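Local coordinates for PR domain zinc finger protein 2 (Homo sapiens, PDB 2QPW), which methylates a specific lysine in the tail of histone H3 using S-adenosyl-L-methionine, the deposited chain being its PR (SET-related) methyltransferase domain, at residues Glu8-Thr13 with Asp39-Gly44; Val31-Ser36 with Leu100-Trp105. One frame throughout, in Å; residues are numbered along the deposited sequence. Where two conformers were deposited one is given.

Contact 1: Glu8-Thr13 with Asp39-Gly44; sequences EPVAAT and DKTRIG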
ATOM      1  N   GLU A   8      18.163  13.173 -15.154  1.00 21.89           N
ATOM      2  CA  GLU A   8      17.391  14.363 -14.687  1.00 23.06           C
ATOM      3  C   GLU A   8      17.328  14.394 -13.148  1.00 22.38           C
ATOM      4  O   GLU A   8      17.148  13.345 -12.489  1.00 21.16           O
ATOM      5  CB  GLU A   8      15.984  14.421 -15.298  1.00 23.04           C
ATOM      6  CG  GLU A   8      15.970  14.894 -16.758  1.00 29.80           C
ATOM      7  CD  GLU A   8      16.238  16.392 -16.940  1.00 31.29           C
ATOM      8  OE1 GLU A   8      15.825  17.227 -16.102  1.00 36.61           O
ATOM      9  OE2 GLU A   8      16.876  16.739 -17.950  1.00 38.60           O
ATOM     10  N   PRO A   9      17.543  15.579 -12.558  1.00 23.80           N
ATOM     11  CA  PRO A   9      17.466  15.734 -11.096  1.00 24.70           C
ATOM     12  C   PRO A   9      16.129  15.299 -10.501  1.00 26.43           C
ATOM     13  O   PRO A   9      15.076  15.541 -11.107  1.00 26.31           O
ATOM     14  CB  PRO A   9      17.651  17.247 -10.893  1.00 25.20           C
ATOM     15  CG  PRO A   9      18.470  17.677 -12.099  1.00 26.48           C
ATOM     16  CD  PRO A   9      17.925  16.836 -13.223  1.00 23.60           C
ATOM     17  N   VAL A  10      16.175  14.689  -9.313  1.00 27.27           N
ATOM     18  CA  VAL A  10      14.951  14.298  -8.593  1.00 30.47           C
ATOM     19  C   VAL A  10      14.571  15.409  -7.602  1.00 31.32           C
ATOM     20  O   VAL A  10      15.437  15.953  -6.898  1.00 32.18           O
ATOM     21  CB  VAL A  10      15.052  12.892  -7.930  1.00 30.64           C
ATOM     22  CG1 VAL A  10      15.470  11.852  -8.982  1.00 31.37           C
ATOM     23  CG2 VAL A  10      16.037  12.867  -6.809  1.00 32.70           C
ATOM     24  N   ALA A  11      13.286  15.742  -7.565  1.00 32.73           N
ATOM     25  CA  ALA A  11      12.813  16.910  -6.799  1.00 33.70           C
ATOM     26  C   ALA A  11      12.543  16.640  -5.320  1.00 33.86           C
ATOM     27  O   ALA A  11      12.601  17.568  -4.507  1.00 34.55           O
ATOM     28  CB  ALA A  11      11.582  17.507  -7.453  1.00 34.58           C
ATOM     29  N   ALA A  12      12.247  15.382  -4.978  1.00 33.98           N
ATOM     30  CA  ALA A  12      11.876  14.994  -3.606  1.00 33.21           C
ATOM     31  C   ALA A  12      12.321  13.549  -3.301  1.00 32.36           C
ATOM     32  O   ALA A  12      12.213  12.661  -4.157  1.00 32.65           O
ATOM     33  CB  ALA A  12      10.353  15.136  -3.425  1.00 34.30           C
ATOM     34  N   THR A  13      12.847  13.326  -2.102  1.00 30.78           N
ATOM     35  CA  THR A  13      13.220  11.977  -1.662  1.00 28.88           C
ATOM     36  C   THR A  13      12.638  11.690  -0.273  1.00 27.81           C
ATOM     37  O   THR A  13      12.714  12.546   0.623  1.00 28.30           O
ATOM     38  CB  THR A  13      14.756  11.804  -1.616  1.00 28.83           C
ATOM     39  OG1 THR A  13      15.318  12.080  -2.911  1.00 29.75           O
ATOM     40  CG2 THR A  13      15.125  10.387  -1.211  1.00 29.13           C
ATOM     41  N   ASP A  39      10.444   2.247  -6.978  1.00 20.75           N
ATOM     42  CA  ASP A  39      10.755   3.680  -6.975  1.00 20.15           C
ATOM     43  C   ASP A  39      11.674   3.938  -5.778  1.00 20.15           C
ATOM     44  O   ASP A  39      11.223   4.093  -4.646  1.00 18.46           O
ATOM     45  CB  ASP A  39       9.479   4.539  -6.911  1.00 20.91           C
ATOM     46  CG  ASP A  39       9.772   6.044  -6.863  1.00 22.84           C
ATOM     47  OD1 ASP A  39      10.960   6.448  -6.877  1.00 24.71           O
ATOM     48  OD2 ASP A  39       8.805   6.838  -6.810  1.00 24.72           O
ATOM     49  N   LYS A  40      12.990   3.935  -6.020  1.00 20.43           N
ATOM     50  CA  LYS A  40      13.917   4.032  -4.896  1.00 20.82           C
ATOM     51  C   LYS A  40      13.924   5.413  -4.245  1.00 19.58           C
ATOM     52  O   LYS A  40      14.588   5.571  -3.241  1.00 19.33           O
ATOM     53  CB  LYS A  40      15.334   3.581  -5.261  1.00 22.79           C
ATOM     54  CG  LYS A  40      15.867   4.156  -6.519  1.00 24.58           C
ATOM     55  CD  LYS A  40      17.332   3.670  -6.775  1.00 24.43           C
ATOM     56  CE  LYS A  40      17.431   2.265  -7.383  1.00 26.36           C
ATOM     57  NZ  LYS A  40      16.843   2.140  -8.734  1.00 29.20           N
ATOM     58  N   THR A  41      13.170   6.376  -4.785  1.00 19.23           N
ATOM     59  CA  THR A  41      13.056   7.725  -4.150  1.00 19.83           C
ATOM     60  C   THR A  41      12.003   7.732  -3.027  1.00 20.45           C
ATOM     61  O   THR A  41      11.828   8.761  -2.315  1.00 20.86           O
ATOM     62  CB  THR A  41      12.751   8.866  -5.171  1.00 21.91           C
ATOM     63  OG1 THR A  41      11.395   8.762  -5.630  1.00 22.34           O
ATOM     64  CG2 THR A  41      13.750   8.832  -6.350  1.00 20.93           C
ATOM     65  N   ARG A  42      11.310   6.592  -2.863  1.00 19.35           N
ATOM     66  CA  ARG A  42      10.340   6.414  -1.748  1.00 19.69           C
ATOM     67  C   ARG A  42      10.540   5.140  -0.905  1.00 18.66           C
ATOM     68  O   ARG A  42      11.254   4.205  -1.314  1.00 17.85           O
ATOM     69  CB  ARG A  42       8.871   6.578  -2.215  1.00 21.43           C
ATOM     70  CG  ARG A  42       8.376   5.641  -3.281  1.00 22.42           C
ATOM     71  CD  ARG A  42       6.834   5.704  -3.419  1.00 24.07           C
ATOM     72  NE  ARG A  42       6.209   4.939  -2.320  1.00 27.04           N
ATOM     73  CZ  ARG A  42       4.919   4.605  -2.234  1.00 29.14           C
ATOM     74  NH1 ARG A  42       4.492   3.902  -1.187  1.00 30.07           N
ATOM     75  NH2 ARG A  42       4.066   4.925  -3.189  1.00 22.21           N
ATOM     76  N   ILE A  43       9.939   5.121   0.289  1.00 17.85           N
ATOM     77  CA  ILE A  43      10.003   3.957   1.157  1.00 16.40           C
ATOM     78  C   ILE A  43       8.955   2.956   0.706  1.00 17.26           C
ATOM     79  O   ILE A  43       7.847   3.350   0.308  1.00 17.03           O
ATOM     80  CB  ILE A  43       9.835   4.363   2.664  1.00 16.55           C
ATOM     81  CG1 ILE A  43      11.042   5.225   3.112  1.00 15.34           C
ATOM     82  CG2 ILE A  43       9.639   3.145   3.541  1.00 16.96           C
ATOM     83  CD1 ILE A  43      12.450   4.506   2.903  1.00 17.28           C
ATOM     84  N   GLY A  44       9.322   1.673   0.753  1.00 16.15           N
ATOM     85  CA  GLY A  44       8.410   0.553   0.448  1.00 14.84           C
ATOM     86  C   GLY A  44       8.430  -0.484   1.591  1.00 15.00           C
ATOM     87  O   GLY A  44       8.985  -0.222   2.661  1.00 15.40           O
TER
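T41 meets the N-terminal arm 8-13 with its carbonyl oxygen and side chain, and T13 CA lies 3.6 Å from T41 O in a CA-H...O contact. No conventional hydrogen bond joins the two segments. Followed outward, T41 CB packs against the backbone of the arm, 4.0 Å from A12 O. The side chain then splits. CG2, set opposite the carbonyl carbon, reaches toward V10, where CG1 stands a loose 4.4 Å from T41 CG2. OG1, with chi1 at 72°, turns back to its own segment and hydrogen-bonds D39 OD1 at 2.7 Å. The same carboxylate oxygen accepts T41 N at 3.0 Å, which closes an Asx turn; both donors approach from one face of the carboxylate, the amide well above its plane. R42 N to D39 O completes a type I turn over D39-R42, so the loop presenting T41 is braced from within. From the arm, T13 CG2 adds a light contact at 3.8 Å from T41 O. This is a surface contact in which an irregular arm, ahead of helix 21-25, packs against T41 in the turn linking strands 31-35 and 43-47; the neighbouring E14 continues it through backbone bonding to T41 and its carboxylate to I43 N.

Contact 2: Val31-Ser36 with Leu100-Trp105; sequences VRLFPS and LRYVNW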
ATOM      1  N   VAL A  31       7.174  -8.263   8.095  1.00 16.52           N
ATOM      2  CA  VAL A  31       7.523  -7.156   7.194  1.00 16.89           C
ATOM      3  C   VAL A  31       8.486  -6.128   7.803  1.00 17.17           C
ATOM      4  O   VAL A  31       8.616  -6.031   9.055  1.00 17.31           O
ATOM      5  CB  VAL A  31       6.223  -6.399   6.652  1.00 15.85           C
ATOM      6  CG1 VAL A  31       5.253  -7.411   6.030  1.00 17.95           C
ATOM      7  CG2 VAL A  31       5.536  -5.598   7.765  1.00 17.66           C
ATOM      8  N   ARG A  32       9.161  -5.370   6.929  1.00 17.28           N
ATOM      9  CA  ARG A  32      10.008  -4.232   7.358  1.00 17.75           C
ATOM     10  C   ARG A  32       9.883  -3.103   6.346  1.00 17.92           C
ATOM     11  O   ARG A  32       9.549  -3.351   5.173  1.00 17.90           O
ATOM     12  CB  ARG A  32      11.497  -4.655   7.458  1.00 18.54           C
ATOM     13  CG  ARG A  32      12.184  -4.929   6.112  1.00 19.63           C
ATOM     14  CD  ARG A  32      13.730  -5.030   6.284  1.00 22.48           C
ATOM     15  NE  ARG A  32      14.089  -6.212   7.084  1.00 30.32           N
ATOM     16  CZ  ARG A  32      14.487  -6.178   8.360  1.00 33.76           C
ATOM     17  NH1 ARG A  32      14.608  -5.018   9.012  1.00 34.83           N
ATOM     18  NH2 ARG A  32      14.773  -7.307   8.988  1.00 33.04           N
ATOM     19  N   LEU A  33      10.164  -1.871   6.781  1.00 18.22           N
ATOM     20  CA  LEU A  33      10.235  -0.712   5.856  1.00 19.09           C
ATOM     21  C   LEU A  33      11.656  -0.508   5.322  1.00 20.15           C
ATOM     22  O   LEU A  33      12.633  -0.590   6.098  1.00 20.45           O
ATOM     23  CB  LEU A  33       9.764   0.575   6.571  1.00 20.13           C
ATOM     24  CG  LEU A  33       8.336   0.565   7.142  1.00 21.48           C
ATOM     25  CD1 LEU A  33       7.977   1.989   7.563  1.00 24.67           C
ATOM     26  CD2 LEU A  33       7.319   0.073   6.112  1.00 24.26           C
ATOM     27  N   PHE A  34      11.782  -0.234   4.018  1.00 19.29           N
ATOM     28  CA  PHE A  34      13.084  -0.111   3.369  1.00 20.27           C
ATOM     29  C   PHE A  34      12.844   0.520   2.010  1.00 19.71           C
ATOM     30  O   PHE A  34      11.778   0.294   1.426  1.00 19.61           O
ATOM     31  CB  PHE A  34      13.759  -1.509   3.212  1.00 20.61           C
ATOM     32  CG  PHE A  34      15.251  -1.434   3.006  1.00 24.10           C
ATOM     33  CD1 PHE A  34      16.091  -1.073   4.052  1.00 26.13           C
ATOM     34  CD2 PHE A  34      15.795  -1.648   1.748  1.00 29.24           C
ATOM     35  CE1 PHE A  34      17.455  -0.952   3.857  1.00 29.05           C
ATOM     36  CE2 PHE A  34      17.175  -1.549   1.545  1.00 30.21           C
ATOM     37  CZ  PHE A  34      17.992  -1.190   2.602  1.00 28.99           C
ATOM     38  N   PRO A  35      13.809   1.344   1.488  1.00 19.69           N
ATOM     39  CA  PRO A  35      13.584   1.925   0.142  1.00 18.58           C
ATOM     40  C   PRO A  35      12.975   0.960  -0.914  1.00 18.90           C
ATOM     41  O   PRO A  35      13.400  -0.211  -1.008  1.00 18.94           O
ATOM     42  CB  PRO A  35      14.998   2.401  -0.258  1.00 19.47           C
ATOM     43  CG  PRO A  35      15.600   2.818   1.033  1.00 20.20           C
ATOM     44  CD  PRO A  35      15.073   1.836   2.085  1.00 20.30           C
ATOM     45  N   SER A  36      11.983   1.428  -1.681  1.00 17.09           N
ATOM     46  CA  SER A  36      11.294   0.591  -2.678  1.00 18.49           C
ATOM     47  C   SER A  36      12.233   0.302  -3.851  1.00 18.78           C
ATOM     48  O   SER A  36      13.022   1.161  -4.185  1.00 21.18           O
ATOM     49  CB  SER A  36      10.076   1.332  -3.240  1.00 16.81           C
ATOM     50  OG  SER A  36       9.389   0.502  -4.174  1.00 18.22           O
ATOM     51  N   LEU A 100       0.680   0.316   6.146  1.00 12.45           N
ATOM     52  CA  LEU A 100       0.109  -0.037   4.802  1.00 13.28           C
ATOM     53  C   LEU A 100       0.230   1.057   3.764  1.00 13.19           C
ATOM     54  O   LEU A 100       0.357   0.769   2.557  1.00 13.00           O
ATOM     55  CB  LEU A 100      -1.353  -0.531   4.902  1.00 12.87           C
ATOM     56  CG  LEU A 100      -1.551  -1.960   5.422  1.00 13.35           C
ATOM     57  CD1 LEU A 100      -1.410  -2.023   6.983  1.00 15.83           C
ATOM     58  CD2 LEU A 100      -2.901  -2.451   4.993  1.00 13.27           C
ATOM     59  N   ARG A 101       0.290   2.311   4.222  1.00 13.08           N
ATOM     60  CA  ARG A 101       0.548   3.470   3.322  1.00 13.07           C
ATOM     61  C   ARG A 101       1.801   3.297   2.430  1.00 14.26           C
ATOM     62  O   ARG A 101       1.851   3.722   1.243  1.00 15.09           O
ATOM     63  CB  ARG A 101       0.745   4.735   4.171  1.00 14.03           C
ATOM     64  CG  ARG A 101       1.138   5.983   3.319  1.00 13.75           C
ATOM     65  CD  ARG A 101       1.702   7.094   4.131  1.00 18.34           C
ATOM     66  NE  ARG A 101       1.943   8.300   3.342  1.00 16.61           N
ATOM     67  CZ  ARG A 101       3.073   8.613   2.706  1.00 18.24           C
ATOM     68  NH1 ARG A 101       4.150   7.817   2.720  1.00 17.97           N
ATOM     69  NH2 ARG A 101       3.140   9.774   2.085  1.00 18.18           N
ATOM     70  N   TYR A 102       2.821   2.688   3.012  1.00 12.36           N
ATOM     71  CA  TYR A 102       4.132   2.527   2.351  1.00 14.85           C
ATOM     72  C   TYR A 102       4.207   1.361   1.345  1.00 14.71           C
ATOM     73  O   TYR A 102       5.226   1.226   0.637  1.00 15.63           O
ATOM     74  CB  TYR A 102       5.218   2.402   3.431  1.00 14.63           C
ATOM     75  CG  TYR A 102       5.380   3.685   4.214  1.00 15.96           C
ATOM     76  CD1 TYR A 102       6.235   4.683   3.755  1.00 15.70           C
ATOM     77  CD2 TYR A 102       4.636   3.930   5.400  1.00 15.30           C
ATOM     78  CE1 TYR A 102       6.386   5.906   4.442  1.00 17.64           C
ATOM     79  CE2 TYR A 102       4.760   5.158   6.088  1.00 15.58           C
ATOM     80  CZ  TYR A 102       5.652   6.120   5.618  1.00 17.67           C
ATOM     81  OH  TYR A 102       5.812   7.311   6.266  1.00 17.50           O
ATOM     82  N   VAL A 103       3.170   0.508   1.279  1.00 13.31           N
ATOM     83  CA  VAL A 103       3.117  -0.562   0.241  1.00 12.73           C
ATOM     84  C   VAL A 103       2.929   0.078  -1.150  1.00 12.50           C
ATOM     85  O   VAL A 103       1.871   0.705  -1.454  1.00 12.99           O
ATOM     86  CB  VAL A 103       1.977  -1.570   0.517  1.00 12.77           C
ATOM     87  CG1 VAL A 103       1.825  -2.605  -0.623  1.00 13.80           C
ATOM     88  CG2 VAL A 103       2.159  -2.246   1.899  1.00 11.35           C
ATOM     89  N   ASN A 104       3.955  -0.042  -1.987  1.00 13.87           N
ATOM     90  CA  ASN A 104       3.897   0.524  -3.328  0.50 13.85           C
ATOM     91  C   ASN A 104       2.951  -0.247  -4.258  1.00 14.61           C
ATOM     92  O   ASN A 104       2.608  -1.395  -3.993  1.00 14.88           O
ATOM     93  CB  ASN A 104       5.311   0.608  -3.932  0.50 14.14           C
ATOM     94  CG  ASN A 104       5.464   1.746  -4.945  0.50 13.49           C
ATOM     95  OD1 ASN A 104       4.498   2.462  -5.267  0.50 13.16           O
ATOM     96  ND2 ASN A 104       6.689   1.902  -5.478  0.50 14.26           N
ATOM     97  N   TRP A 105       2.539   0.389  -5.370  1.00 14.92           N
ATOM     98  CA  TRP A 105       1.655  -0.240  -6.346  1.00 15.73           C
ATOM     99  C   TRP A 105       2.485  -0.963  -7.432  1.00 16.01           C
ATOM    100  O   TRP A 105       3.506  -0.438  -7.913  1.00 16.34           O
ATOM    101  CB  TRP A 105       0.813   0.838  -7.038  1.00 16.86           C
ATOM    102  CG  TRP A 105      -0.254   1.435  -6.203  1.00 16.80           C
ATOM    103  CD1 TRP A 105      -0.108   2.407  -5.230  1.00 19.43           C
ATOM    104  CD2 TRP A 105      -1.642   1.103  -6.236  1.00 15.43           C
ATOM    105  NE1 TRP A 105      -1.332   2.701  -4.674  1.00 20.96           N
ATOM    106  CE2 TRP A 105      -2.289   1.918  -5.273  1.00 19.82           C
ATOM    107  CE3 TRP A 105      -2.410   0.221  -7.007  1.00 17.71           C
ATOM    108  CZ2 TRP A 105      -3.681   1.888  -5.079  1.00 20.36           C
ATOM    109  CZ3 TRP A 105      -3.789   0.201  -6.822  1.00 19.31           C
ATOM    110  CH2 TRP A 105      -4.400   0.999  -5.841  1.00 17.33           C
TER
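The backbones of 31-36 and 100-105 stay well apart, L33 CA and Y102 CA being 7.7 Å from each other and S36 CA and N104 CA 7.4 Å, so side chains alone bridge the gap. L33 and Y102 meet at about a right angle. L33 CD2 touches Y102 CB at 4.1 Å, while CD1 lies over one face of the tyrosine ring; Y102 CG stands beside its backbone N, and this chi1 of -67° turns that face toward the leucine. R101 CD lies over the opposite face, offset toward the rim. V23 of helix 21-25 and I43 of strand 43-47 pack on Y102 as well, and L24 and V45 on L33. In this SET-type fold the contact joins the small antiparallel sheet of 31-35 and 43-47 to the turn leading into strand 104-119, deep in the domain. The second bridge is polar, buried and tentative: in the conformer described, one of two for N104, N104 ND2 makes a weak hydrogen bond to S36 OG (3.3 Å, 162° at the hydrogen). With chi1 at -178°, S36 OG is swung away from its own N and toward N104, and its stronger partner is the carboxylate of E136. At the other end of the amide, N104 OD1 takes W105 N at 2.9 Å from above the carbonyl plane, off a lone-pair direction, a bent and modest bond in this conformer.

How the contacts relate
Contact 1 is at the surface and contact 2 inside the domain, with centres about 14 Å apart. Their segments alternate along the chain: 8-13, 31-36, 39-44, then 100-105. Strands 31-35 and 43-47, consecutive in the chain and antiparallel, tie the two together; a probable hydrogen bond from G44 N to F34 O, 2.9 Å, pairs the strands, and S36 N to R42 O, also 2.9 Å, continues the pairing just past their ends. The R42 side chain runs inward from the turn of contact 1 toward Y102 and N104 of contact 2, with a weak bond from NH1 to Y102 O. One hairpin thus touches the N-terminal arm at its turn and packs inward against the approach to strand 104-119.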